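Local coordinates for protein particle-associated lyase (Acinetobacter bacteriophage AP22, PDB 4Y9V) that binds capsular saccharide of Acinetobacter baumannii as the phage tailspike and probably degrades the capsule by a lyase reaction, at residues I426-V437 / V461-A472; V495-I506 / N545-A553. All coordinates share one frame; numbering follows the deposited sequence. Where two conformers were deposited one is given.

Contact 1: I426-V437 / V461-A472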
loop_
_atom_site.group_PDB
_atom_site.type_symbol
_atom_site.label_atom_id
_atom_site.label_comp_id
_atom_site.label_asym_id
_atom_site.label_seq_id
_atom_site.Cartn_x
_atom_site.Cartn_y
_atom_site.Cartn_z
ATOM N N ILE A 426 -1.008 2.226 -18.436
ATOM C CA ILE A 426 -1.758 3.229 -19.140
ATOM C C ILE A 426 -2.385 2.551 -20.371
ATOM O O ILE A 426 -1.667 2.103 -21.261
ATOM C CB ILE A 426 -0.865 4.418 -19.570
ATOM C CG1 ILE A 426 -0.120 5.034 -18.378
ATOM C CG2 ILE A 426 -1.710 5.445 -20.313
ATOM C CD1 ILE A 426 1.026 5.920 -18.767
ATOM N N ASN A 427 -3.715 2.478 -20.387
ATOM C CA ASN A 427 -4.460 1.801 -21.419
ATOM C C ASN A 427 -5.138 2.786 -22.349
ATOM O O ASN A 427 -5.729 3.774 -21.892
ATOM C CB ASN A 427 -5.590 0.953 -20.810
ATOM C CG ASN A 427 -5.081 -0.154 -19.979
ATOM O OD1 ASN A 427 -4.598 -1.156 -20.499
ATOM N ND2 ASN A 427 -5.203 -0.064 -18.701
ATOM N N GLY A 428 -5.107 2.507 -23.650
ATOM C CA GLY A 428 -5.908 3.199 -24.611
ATOM C C GLY A 428 -5.287 3.226 -25.978
ATOM O O GLY A 428 -4.297 2.550 -26.241
ATOM N N VAL A 429 -5.858 4.026 -26.855
ATOM C CA VAL A 429 -5.352 4.180 -28.227
ATOM C C VAL A 429 -4.345 5.298 -28.357
ATOM O O VAL A 429 -3.469 5.230 -29.257
ATOM C CB VAL A 429 -6.518 4.347 -29.216
ATOM C CG1 VAL A 429 -7.287 3.035 -29.318
ATOM C CG2 VAL A 429 -7.364 5.562 -28.940
ATOM N N GLY A 430 -4.453 6.336 -27.536
ATOM C CA GLY A 430 -3.572 7.515 -27.725
ATOM C C GLY A 430 -3.874 8.227 -29.033
ATOM O O GLY A 430 -5.032 8.287 -29.474
ATOM N N GLY A 431 -2.829 8.768 -29.597
ATOM C CA GLY A 431 -2.942 9.584 -30.805
ATOM C C GLY A 431 -1.647 10.321 -31.071
ATOM O O GLY A 431 -0.744 10.366 -30.227
ATOM N N ALA A 432 -1.571 10.913 -32.253
ATOM C CA ALA A 432 -0.354 11.590 -32.701
ATOM C C ALA A 432 0.049 12.759 -31.843
ATOM O O ALA A 432 1.213 13.211 -31.905
ATOM C CB ALA A 432 -0.531 12.084 -34.166
ATOM N N SER A 433 -0.871 13.306 -31.096
ATOM C CA SER A 433 -0.614 14.450 -30.231
ATOM C C SER A 433 -0.785 14.122 -28.730
ATOM O O SER A 433 -0.821 15.013 -27.921
ATOM C CB SER A 433 -1.521 15.627 -30.601
ATOM O OG SER A 433 -1.224 16.007 -31.936
ATOM N N ALA A 434 -0.909 12.838 -28.408
ATOM C CA ALA A 434 -1.163 12.460 -27.011
ATOM C C ALA A 434 0.039 12.774 -26.130
ATOM O O ALA A 434 1.191 12.566 -26.536
ATOM C CB ALA A 434 -1.518 10.992 -26.932
ATOM N N GLY A 435 -0.224 13.166 -24.906
ATOM C CA GLY A 435 0.793 13.345 -23.894
ATOM C C GLY A 435 0.436 12.593 -22.610
ATOM O O GLY A 435 -0.724 12.434 -22.274
ATOM N N ILE A 436 1.498 12.177 -21.887
ATOM C CA ILE A 436 1.306 11.558 -20.568
ATOM C C ILE A 436 1.287 12.596 -19.475
ATOM O O ILE A 436 0.272 12.733 -18.788
ATOM C CB ILE A 436 2.313 10.401 -20.330
ATOM C CG1 ILE A 436 2.239 9.344 -21.439
ATOM C CG2 ILE A 436 2.070 9.791 -18.960
ATOM C CD1 ILE A 436 0.851 8.814 -21.736
ATOM N N VAL A 437 2.386 13.339 -19.274
ATOM C CA VAL A 437 2.419 14.437 -18.303
ATOM C C VAL A 437 2.698 15.726 -19.043
ATOM O O VAL A 437 3.710 15.852 -19.727
ATOM C CB VAL A 437 3.500 14.233 -17.212
ATOM C CG1 VAL A 437 3.529 15.419 -16.259
ATOM C CG2 VAL A 437 3.277 12.941 -16.438
ATOM N N VAL A 461 6.402 1.897 -15.820
ATOM C CA VAL A 461 5.060 2.201 -16.277
ATOM C C VAL A 461 4.931 1.827 -17.749
ATOM O O VAL A 461 5.804 2.162 -18.569
ATOM C CB VAL A 461 4.708 3.672 -16.021
ATOM C CG1 VAL A 461 5.696 4.666 -16.639
ATOM C CG2 VAL A 461 3.274 3.975 -16.492
ATOM N N SER A 462 3.843 1.151 -18.084
ATOM C CA SER A 462 3.587 0.704 -19.439
ATOM C C SER A 462 2.482 1.543 -20.068
ATOM O O SER A 462 1.627 2.132 -19.400
ATOM C CB SER A 462 3.188 -0.757 -19.482
ATOM O OG SER A 462 1.923 -0.970 -18.835
ATOM N N CYS A 463 2.493 1.596 -21.399
ATOM C CA CYS A 463 1.504 2.324 -22.160
ATOM C C CYS A 463 1.268 1.567 -23.445
ATOM O O CYS A 463 2.224 1.315 -24.197
ATOM C CB CYS A 463 2.055 3.735 -22.481
ATOM S SG CYS A 463 1.049 4.696 -23.631
ATOM N N ASP A 464 0.003 1.210 -23.720
ATOM C CA ASP A 464 -0.349 0.433 -24.923
ATOM C C ASP A 464 -0.919 1.296 -26.047
ATOM O O ASP A 464 -1.522 0.781 -26.974
ATOM C CB ASP A 464 -1.220 -0.762 -24.663
ATOM C CG ASP A 464 -2.647 -0.415 -24.361
ATOM O OD1 ASP A 464 -2.893 0.750 -24.032
ATOM O OD2 ASP A 464 -3.497 -1.311 -24.538
ATOM N N PHE A 465 -0.663 2.603 -26.000
ATOM C CA PHE A 465 -1.147 3.482 -27.073
ATOM C C PHE A 465 -0.539 3.097 -28.402
ATOM O O PHE A 465 0.653 2.782 -28.513
ATOM C CB PHE A 465 -0.775 4.919 -26.780
ATOM C CG PHE A 465 -1.451 5.593 -25.578
ATOM C CD1 PHE A 465 -2.380 4.938 -24.783
ATOM C CD2 PHE A 465 -1.131 6.888 -25.310
ATOM C CE1 PHE A 465 -2.965 5.623 -23.718
ATOM C CE2 PHE A 465 -1.717 7.581 -24.249
ATOM C CZ PHE A 465 -2.641 6.931 -23.461
ATOM N N ASP A 466 -1.336 3.236 -29.455
ATOM C CA ASP A 466 -0.788 3.071 -30.820
ATOM C C ASP A 466 0.090 4.239 -31.228
ATOM O O ASP A 466 0.977 4.081 -32.086
ATOM C CB ASP A 466 -1.951 2.830 -31.781
ATOM C CG ASP A 466 -2.722 1.622 -31.355
ATOM O OD1 ASP A 466 -2.124 0.522 -31.277
ATOM O OD2 ASP A 466 -3.924 1.749 -30.987
ATOM N N ALA A 467 -0.160 5.418 -30.672
ATOM C CA ALA A 467 0.631 6.613 -30.944
ATOM C C ALA A 467 0.713 7.432 -29.666
ATOM O O ALA A 467 -0.242 7.447 -28.874
ATOM C CB ALA A 467 0.017 7.430 -32.070
ATOM N N LEU A 468 1.834 8.088 -29.467
ATOM C CA LEU A 468 2.071 8.959 -28.312
ATOM C C LEU A 468 3.050 10.012 -28.734
ATOM O O LEU A 468 4.114 9.691 -29.260
ATOM C CB LEU A 468 2.628 8.112 -27.144
ATOM C CG LEU A 468 2.963 8.918 -25.876
ATOM C CD1 LEU A 468 1.742 9.527 -25.236
ATOM C CD2 LEU A 468 3.703 8.020 -24.867
ATOM N N ARG A 469 2.738 11.296 -28.476
ATOM C CA ARG A 469 3.675 12.350 -28.803
ATOM C C ARG A 469 4.768 12.497 -27.753
ATOM O O ARG A 469 5.943 12.644 -28.123
ATOM C CB ARG A 469 2.965 13.699 -29.009
ATOM C CG ARG A 469 3.860 14.778 -29.522
ATOM C CD ARG A 469 3.212 16.203 -29.551
ATOM N NE ARG A 469 3.370 16.911 -28.193
ATOM C CZ ARG A 469 3.293 18.220 -28.187
ATOM N NH1 ARG A 469 3.047 19.287 -29.048
ATOM N NH2 ARG A 469 3.494 18.680 -26.917
ATOM N N HIS A 470 4.418 12.507 -26.472
ATOM C CA HIS A 470 5.426 12.728 -25.436
ATOM C C HIS A 470 5.039 12.062 -24.128
ATOM O O HIS A 470 3.862 11.975 -23.773
ATOM C CB HIS A 470 5.723 14.205 -25.201
ATOM C CG HIS A 470 4.620 15.011 -24.571
ATOM N ND1 HIS A 470 3.747 15.758 -25.313
ATOM C CD2 HIS A 470 4.297 15.148 -23.263
ATOM C CE1 HIS A 470 2.916 16.326 -24.417
ATOM N NE2 HIS A 470 3.211 15.982 -23.191
ATOM N N TRP A 471 6.083 11.691 -23.375
ATOM C CA TRP A 471 5.929 11.307 -21.975
ATOM C C TRP A 471 5.869 12.534 -21.065
ATOM O O TRP A 471 4.981 12.598 -20.208
ATOM C CB TRP A 471 7.039 10.332 -21.552
ATOM C CG TRP A 471 6.779 8.926 -22.034
ATOM C CD1 TRP A 471 7.182 8.354 -23.207
ATOM C CD2 TRP A 471 6.019 7.953 -21.338
ATOM N NE1 TRP A 471 6.720 7.050 -23.271
ATOM C CE2 TRP A 471 6.001 6.770 -22.132
ATOM C CE3 TRP A 471 5.364 7.931 -20.096
ATOM C CZ2 TRP A 471 5.347 5.611 -21.734
ATOM C CZ3 TRP A 471 4.723 6.759 -19.697
ATOM C CH2 TRP A 471 4.715 5.615 -20.511
ATOM N N ALA A 472 6.793 13.484 -21.193
ATOM C CA ALA A 472 6.822 14.664 -20.338
ATOM C C ALA A 472 7.011 15.940 -21.157
ATOM O O ALA A 472 7.859 15.985 -22.048
ATOM C CB ALA A 472 7.968 14.570 -19.325
HETATM O O HOH W 1 -0.049 -0.448 -20.790
HETATM O O HOH W 2 -5.722 -1.572 -23.161
HETATM O O HOH W 3 -4.367 0.531 -28.400
HETATM O O HOH W 4 -4.711 -0.096 -27.051
#

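Contact 2: V495-I506 / N545-A553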
loop_
_atom_site.group_PDB
_atom_site.type_symbol
_atom_site.label_atom_id
_atom_site.label_comp_id
_atom_site.label_asym_id
_atom_site.label_seq_id
_atom_site.Cartn_x
_atom_site.Cartn_y
_atom_site.Cartn_z
ATOM N N VAL A 495 7.665 1.915 -20.756
ATOM C CA VAL A 495 7.462 0.883 -21.758
ATOM C C VAL A 495 6.321 1.298 -22.687
ATOM O O VAL A 495 5.175 1.379 -22.262
ATOM C CB VAL A 495 7.174 -0.491 -21.093
ATOM C CG1 VAL A 495 7.128 -1.573 -22.169
ATOM C CG2 VAL A 495 8.172 -0.825 -19.985
ATOM N N ASN A 496 6.579 1.577 -23.975
ATOM C CA ASN A 496 5.511 1.645 -24.979
ATOM C C ASN A 496 5.419 0.247 -25.603
ATOM O O ASN A 496 6.353 -0.214 -26.256
ATOM C CB ASN A 496 5.788 2.684 -26.051
ATOM C CG ASN A 496 5.409 4.063 -25.569
ATOM O OD1 ASN A 496 4.134 4.383 -25.710
ATOM N ND2 ASN A 496 6.235 4.820 -25.035
ATOM N N THR A 497 4.290 -0.426 -25.388
ATOM C CA THR A 497 4.156 -1.800 -25.828
ATOM C C THR A 497 3.923 -1.943 -27.332
ATOM O O THR A 497 4.117 -3.051 -27.851
ATOM C CB THR A 497 3.087 -2.533 -25.019
ATOM O OG1 THR A 497 1.829 -1.958 -25.392
ATOM C CG2 THR A 497 3.352 -2.457 -23.534
ATOM N N LYS A 498 3.525 -0.898 -28.017
ATOM C CA LYS A 498 3.200 -0.971 -29.438
ATOM C C LYS A 498 4.370 -0.526 -30.288
ATOM O O LYS A 498 5.009 0.494 -30.018
ATOM C CB LYS A 498 1.991 -0.103 -29.761
ATOM C CG LYS A 498 0.703 -0.490 -29.064
ATOM C CD LYS A 498 0.125 -1.814 -29.569
ATOM C CE LYS A 498 -1.149 -2.207 -28.864
ATOM N NZ LYS A 498 -2.225 -1.218 -28.839
ATOM N N ASP A 499 4.602 -1.261 -31.381
ATOM C CA ASP A 499 5.725 -0.947 -32.244
ATOM C C ASP A 499 5.502 0.282 -33.107
ATOM O O ASP A 499 6.436 0.757 -33.723
ATOM C CB ASP A 499 6.155 -2.159 -33.049
ATOM C CG ASP A 499 5.203 -2.651 -34.131
ATOM O OD1 ASP A 499 4.303 -1.888 -34.500
ATOM O OD2 ASP A 499 5.422 -3.814 -34.553
ATOM N N THR A 500 4.279 0.813 -33.163
ATOM C CA THR A 500 3.991 2.037 -33.866
ATOM C C THR A 500 4.246 3.283 -33.033
ATOM O O THR A 500 4.261 4.397 -33.566
ATOM C CB THR A 500 2.534 2.022 -34.308
ATOM O OG1 THR A 500 1.687 1.717 -33.188
ATOM C CG2 THR A 500 2.260 0.965 -35.381
ATOM N N ALA A 501 4.351 3.128 -31.690
ATOM C CA ALA A 501 4.531 4.309 -30.848
ATOM C C ALA A 501 5.953 4.830 -30.979
ATOM O O ALA A 501 6.906 4.050 -30.927
ATOM C CB ALA A 501 4.192 3.927 -29.409
ATOM N N ASN A 502 6.075 6.136 -31.095
ATOM C CA ASN A 502 7.368 6.803 -31.327
ATOM C C ASN A 502 7.426 8.125 -30.567
ATOM O O ASN A 502 7.493 9.182 -31.207
ATOM C CB ASN A 502 7.546 6.993 -32.824
ATOM C CG ASN A 502 8.819 7.624 -33.302
ATOM O OD1 ASN A 502 9.929 7.380 -32.700
ATOM N ND2 ASN A 502 8.735 8.366 -34.344
ATOM N N PRO A 503 7.353 8.075 -29.241
ATOM C CA PRO A 503 7.213 9.315 -28.478
ATOM C C PRO A 503 8.531 9.960 -28.205
ATOM O O PRO A 503 9.590 9.323 -28.124
ATOM C CB PRO A 503 6.641 8.804 -27.164
ATOM C CG PRO A 503 7.326 7.452 -26.970
ATOM C CD PRO A 503 7.373 6.896 -28.403
ATOM N N TYR A 504 8.477 11.288 -27.914
ATOM C CA TYR A 504 9.529 11.930 -27.172
ATOM C C TYR A 504 9.456 11.490 -25.702
ATOM O O TYR A 504 8.393 11.511 -25.085
ATOM C CB TYR A 504 9.382 13.453 -27.215
ATOM C CG TYR A 504 9.723 14.059 -28.546
ATOM C CD1 TYR A 504 11.058 14.366 -28.848
ATOM C CD2 TYR A 504 8.766 14.276 -29.512
ATOM C CE1 TYR A 504 11.396 14.891 -30.059
ATOM C CE2 TYR A 504 9.098 14.836 -30.745
ATOM C CZ TYR A 504 10.446 15.133 -30.983
ATOM O OH TYR A 504 10.742 15.681 -32.220
ATOM N N LEU A 505 10.615 11.192 -25.127
ATOM C CA LEU A 505 10.709 11.023 -23.668
ATOM C C LEU A 505 10.380 12.349 -22.994
ATOM O O LEU A 505 9.584 12.436 -22.072
ATOM C CB LEU A 505 12.079 10.480 -23.323
ATOM C CG LEU A 505 12.355 9.066 -23.866
ATOM C CD1 LEU A 505 13.832 8.758 -23.868
ATOM C CD2 LEU A 505 11.610 8.017 -23.050
ATOM N N ILE A 506 11.048 13.413 -23.487
ATOM C CA ILE A 506 10.848 14.791 -23.039
ATOM C C ILE A 506 10.683 15.620 -24.302
ATOM O O ILE A 506 11.552 15.576 -25.181
ATOM C CB ILE A 506 12.030 15.296 -22.177
ATOM C CG1 ILE A 506 12.253 14.383 -20.980
ATOM C CG2 ILE A 506 11.788 16.740 -21.793
ATOM C CD1 ILE A 506 13.445 14.788 -20.135
ATOM N N ASN A 545 16.815 5.040 -36.641
ATOM C CA ASN A 545 15.792 5.873 -36.079
ATOM C C ASN A 545 15.334 5.299 -34.748
ATOM O O ASN A 545 14.884 4.163 -34.657
ATOM C CB ASN A 545 14.592 5.900 -37.024
ATOM C CG ASN A 545 14.985 6.649 -38.292
ATOM O OD1 ASN A 545 15.287 7.862 -38.261
ATOM N ND2 ASN A 545 15.073 5.947 -39.394
ATOM N N LEU A 546 15.507 6.072 -33.689
ATOM C CA LEU A 546 15.257 5.603 -32.343
ATOM C C LEU A 546 13.749 5.579 -32.045
ATOM O O LEU A 546 13.020 6.518 -32.337
ATOM C CB LEU A 546 15.937 6.538 -31.342
ATOM C CG LEU A 546 17.466 6.655 -31.502
ATOM C CD1 LEU A 546 17.971 7.710 -30.541
ATOM C CD2 LEU A 546 18.144 5.300 -31.362
ATOM N N LYS A 547 13.307 4.488 -31.377
ATOM C CA LYS A 547 11.901 4.420 -30.997
ATOM C C LYS A 547 11.494 5.522 -30.048
ATOM O O LYS A 547 10.401 6.141 -30.188
ATOM C CB LYS A 547 11.638 3.070 -30.367
ATOM C CG LYS A 547 10.215 2.998 -29.791
ATOM C CD LYS A 547 9.871 1.582 -29.371
ATOM C CE LYS A 547 8.521 1.458 -28.724
ATOM N NZ LYS A 547 8.272 0.092 -28.240
ATOM N N TYR A 548 12.313 5.743 -29.028
ATOM C CA TYR A 548 12.071 6.800 -28.062
ATOM C C TYR A 548 12.978 7.967 -28.426
ATOM O O TYR A 548 14.193 7.807 -28.579
ATOM C CB TYR A 548 12.336 6.334 -26.622
ATOM C CG TYR A 548 11.520 5.116 -26.220
ATOM C CD1 TYR A 548 10.258 5.219 -25.647
ATOM C CD2 TYR A 548 12.040 3.833 -26.388
ATOM C CE1 TYR A 548 9.548 4.100 -25.274
ATOM C CE2 TYR A 548 11.327 2.708 -26.012
ATOM C CZ TYR A 548 10.070 2.831 -25.458
ATOM O OH TYR A 548 9.325 1.735 -25.066
ATOM N N LYS A 549 12.405 9.165 -28.593
ATOM C CA LYS A 549 13.204 10.306 -28.998
ATOM C C LYS A 549 13.566 11.149 -27.775
ATOM O O LYS A 549 12.815 11.284 -26.840
ATOM C CB LYS A 549 12.392 11.126 -30.000
ATOM C CG LYS A 549 12.012 10.303 -31.210
ATOM C CD LYS A 549 11.145 11.034 -32.197
ATOM C CE LYS A 549 9.831 11.233 -31.484
ATOM N NZ LYS A 549 8.757 11.543 -32.478
ATOM N N TYR A 550 14.777 11.679 -27.846
ATOM C CA TYR A 550 15.283 12.531 -26.763
ATOM C C TYR A 550 14.907 14.002 -27.003
ATOM O O TYR A 550 14.583 14.419 -28.101
ATOM C CB TYR A 550 16.822 12.363 -26.690
ATOM C CG TYR A 550 17.221 10.945 -26.325
ATOM C CD1 TYR A 550 17.178 10.536 -25.021
ATOM C CD2 TYR A 550 17.589 10.016 -27.286
ATOM C CE1 TYR A 550 17.502 9.235 -24.637
ATOM C CE2 TYR A 550 17.918 8.716 -26.932
ATOM C CZ TYR A 550 17.842 8.344 -25.610
ATOM O OH TYR A 550 18.149 7.011 -25.317
ATOM N N SER A 551 15.057 14.808 -25.947
ATOM C CA SER A 551 14.845 16.237 -26.108
ATOM C C SER A 551 15.971 16.917 -26.866
ATOM O O SER A 551 15.791 18.020 -27.380
ATOM C CB SER A 551 14.669 16.943 -24.771
ATOM O OG SER A 551 15.877 16.806 -24.013
ATOM N N LYS A 552 17.149 16.291 -26.883
ATOM C CA LYS A 552 18.362 16.863 -27.444
ATOM C C LYS A 552 19.224 15.649 -27.846
ATOM O O LYS A 552 18.979 14.519 -27.468
ATOM C CB LYS A 552 19.057 17.784 -26.507
ATOM C CG LYS A 552 19.490 17.041 -25.256
ATOM C CD LYS A 552 20.127 18.218 -24.566
ATOM C CE LYS A 552 20.597 17.802 -23.281
ATOM N NZ LYS A 552 21.040 19.027 -22.492
ATOM N N ALA A 553 20.281 15.902 -28.632
ATOM C CA ALA A 553 21.141 14.813 -29.057
ATOM C C ALA A 553 21.637 14.052 -27.830
ATOM O O ALA A 553 22.211 14.666 -26.910
ATOM C CB ALA A 553 22.303 15.371 -29.864
#

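Contact 1: I426-V437 / V461-A472
Phe465 and Ile426 meet in the tightly packed part of this contact, where the CG2 branch of the isoleucine lies 3.6 Å from CZ of the ring. In Ile426 a chi1 of -55° sets CG1 beside the backbone N and CG2 opposite it; CG2 thus faces the phenyl ring, while CD1, at the end of the CG1 branch, meets CG2 of Val461. Gly430 brings its CA over one face of the Phe465 ring, 3.8 Å from the centroid, and the SG of Cys463 lies against the opposite face, so the ring is held between a glycine of the other segment and a cysteine of its own. Ile436 runs alongside Trp471 and sets CG1 over the six-membered ring; its CD1 reaches CD1 of Leu468 at 3.7 Å. Gly435 CA likewise covers a face of the His470 imidazole, whose NE2 is bonded to Thr438 and whose ND1 accepts from Arg469 NE in one of the two conformers of that arginine. Ala434 O is gripped twice, by the N-H groups of Arg469 and His470.

The Asp464 side is looser and wet. Its OD1 takes the N-H of Gly428 at 2.9 Å through the syn lone pair, whereas OD2 reaches Asn427 OD1 through a shared water that donates to both. A second water joins Ile426 O to Ser462 OG. Asp466 OD1 forms a salt bridge with Lys498, while its OD2 and Gly428 O are linked by another water, and Val429 is exposed beside it.

Parallel pairing of Ile426 with Cys463, then of Gly435 with His470 and Val437 with Ala472, separated by a register shift of two, is the stacking of successive coils in a right-handed parallel beta-helix, as expected of the pectin lyase-like family.

Contact 2: V495-I506 / N545-A553
Lys549, in one of its two conformers, places CG anti to its carbonyl carbon (chi1 -59°) and bends at chi3 (-68°), which folds CE over the centre of the Tyr504 ring, 3.8 Å from the centroid. The ammonium NZ then sits off-centre, 4.3 Å from that centroid, in a cation-pi contact, and gives a weak hydrogen bond to Asn502 O. Lys547, also modelled in two conformers, does the reverse in one of them: extended throughout, it passes Ala501 O and delivers NZ to Asn496 O at 2.8 Å.

Beside it, Tyr548 points its hydroxyl at the backbone of Asn496, whose N-H meets OH at 3.0 Å in a nearly straight bond (168°) lying at the ring edge. Pro503 CG packs alongside CD1 of this tyrosine, and Leu505 wedges between two aromatics, with CG 3.9 Å from Tyr548 CB and CD1 3.8 Å from Tyr550 CE1.

Two backbone bonds fix the register: Lys549 N to Pro503 O and Leu505 N to Lys549 O, making a single bridge around Tyr504 and Lys549.

Both Lys547 NZ, in that conformer, and Tyr548 OH also bind the C-terminal carboxylate of Ile625 of a second subunit, as a salt bridge and a hydrogen bond respectively. The same polar groups therefore fasten the Ig-like region to the last part of the beta-helix and to the neighbouring chain, and the carboxylate probably offsets the lysine charge at this largely buried trimer seam.

From the N terminus, contact 1 comes first: 461-472 returns beside 426-437 after 23 residues, closing one loop of the pectin lyase-like region. Contact 2 opens afterwards, with 495-506 met by 545-553 after a gap of 38, so the two are in series and neither nest nor cross. Strand 486-496 is the neighbour of strand 461-463, which puts the contacts side by side, with centres about 11 Å apart. Lys498 and Thr500 of contact 2 reach the main-chain oxygens of Asp464 and Asp466 in contact 1, both probable hydrogen bonds. Contact 1 joins successive coils, and contact 2 joins the next coil to a loop of the Ig-like region.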